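Local coordinates for sporozoite-specific SAG protein (Toxoplasma gondii, PDB 2WNK) that is a SAG2-related surface antigen of the sporozoite stage, built from two SRS domains and probably displayed on the parasite membrane, at residues Lys46-Thr50 and Ala51-Asn55. Residues are numbered along the deposited sequence; the frame is centred on the assembly and turned at random.
Sequences KVCTT and ADCSN
In Cys48 and Cys53 alike, SG lies beside the residue's own backbone N and anti to its carbonyl carbon (chi1 -63° and -75°), and the two sulfurs meet in a disulfide that ties the end of strand 46-48 to a type I beta turn, Thr50 to Cys53, in the first SRS domain. The example illustrates how a short connection between antiparallel strands, here 46-48 and 56-58, can be closed by a covalent bond, backbone hydrogen bonds and a side-chain network together. The disulfide, with chi3 of 99°, joins two side chains that pack on strand 94-101, Cys48 on Phe97 and Cys53 on Leu99. Across the turn, Cys53 N donates to Thr50 O at 3.0 Å, the bond that closes the turn. At the mouth of the loop Thr49 N gives a nearly straight bond to Asn55 O, 2.9 Å long, and that oxygen also lies 3.4 Å from Cys48 CA in a CA-H...O contact. Side chains add a polar cluster: Thr50 OG1 sits 3.1 Å from Asp52 OD1 and 2.8 Å from Ser54 OG, and its single proton could serve either oxygen. Asp52 OD1 also accepts from Ser54 N, forming an Asx turn. Ser54 OG donates a hydrogen bond to Asn55 OD1, 3.0 Å away, meeting a lone pair in the carbonyl plane.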
# COMPACT_ATOMS: atom_id res chain seq x y z
N LYS A 46 3.22 -17.04 13.96
CA LYS A 46 4.63 -16.93 13.64
C LYS A 46 4.85 -16.84 12.13
O LYS A 46 3.99 -17.28 11.33
CB LYS A 46 5.41 -18.11 14.22
CG LYS A 46 5.28 -18.22 15.74
CD LYS A 46 6.36 -19.12 16.32
CE LYS A 46 7.71 -18.41 16.35
NZ LYS A 46 8.84 -19.28 16.81
N VAL A 47 5.99 -16.29 11.72
CA VAL A 47 6.35 -16.22 10.30
C VAL A 47 7.78 -16.70 10.19
O VAL A 47 8.53 -16.63 11.16
CB VAL A 47 6.31 -14.80 9.75
CG1 VAL A 47 4.86 -14.22 9.92
CG2 VAL A 47 7.37 -13.91 10.47
N CYS A 48 8.18 -17.15 9.00
CA CYS A 48 9.63 -17.40 8.77
C CYS A 48 10.31 -16.11 8.34
O CYS A 48 9.68 -15.21 7.77
CB CYS A 48 9.83 -18.51 7.76
SG CYS A 48 9.16 -20.02 8.42
N THR A 49 11.60 -16.00 8.65
CA THR A 49 12.35 -14.82 8.29
C THR A 49 13.46 -15.15 7.30
O THR A 49 14.25 -14.29 6.93
CB THR A 49 12.91 -14.11 9.55
OG1 THR A 49 13.67 -15.09 10.30
CG2 THR A 49 11.73 -13.53 10.37
N THR A 50 13.51 -16.41 6.88
CA THR A 50 14.29 -16.86 5.74
C THR A 50 13.41 -17.78 4.90
O THR A 50 12.42 -18.35 5.39
CB THR A 50 15.51 -17.66 6.16
OG1 THR A 50 15.05 -18.72 7.00
CG2 THR A 50 16.54 -16.75 6.89
N ALA A 51 13.75 -17.92 3.63
CA ALA A 51 12.90 -18.65 2.68
C ALA A 51 12.76 -20.16 2.98
O ALA A 51 11.82 -20.82 2.51
CB ALA A 51 13.38 -18.42 1.25
N ASP A 52 13.71 -20.72 3.76
CA ASP A 52 13.64 -22.15 4.17
C ASP A 52 13.23 -22.34 5.62
O ASP A 52 13.35 -23.42 6.13
CB ASP A 52 14.96 -22.87 3.92
CG ASP A 52 16.11 -22.35 4.78
OD1 ASP A 52 15.96 -21.27 5.40
OD2 ASP A 52 17.16 -22.99 4.76
N CYS A 53 12.72 -21.26 6.24
CA CYS A 53 12.23 -21.33 7.60
C CYS A 53 13.34 -21.76 8.57
O CYS A 53 13.07 -22.29 9.65
CB CYS A 53 11.03 -22.25 7.68
SG CYS A 53 9.55 -21.44 7.01
N SER A 54 14.60 -21.52 8.20
CA SER A 54 15.69 -21.76 9.15
C SER A 54 15.53 -20.87 10.42
O SER A 54 15.98 -21.23 11.51
CB SER A 54 17.06 -21.48 8.49
OG SER A 54 17.18 -20.09 8.23
N ASN A 55 14.93 -19.69 10.24
CA ASN A 55 14.67 -18.73 11.32
C ASN A 55 13.19 -18.35 11.31
O ASN A 55 12.61 -18.21 10.23
CB ASN A 55 15.54 -17.48 11.12
CG ASN A 55 17.00 -17.74 11.41
OD1 ASN A 55 17.66 -18.43 10.63
ND2 ASN A 55 17.52 -17.16 12.50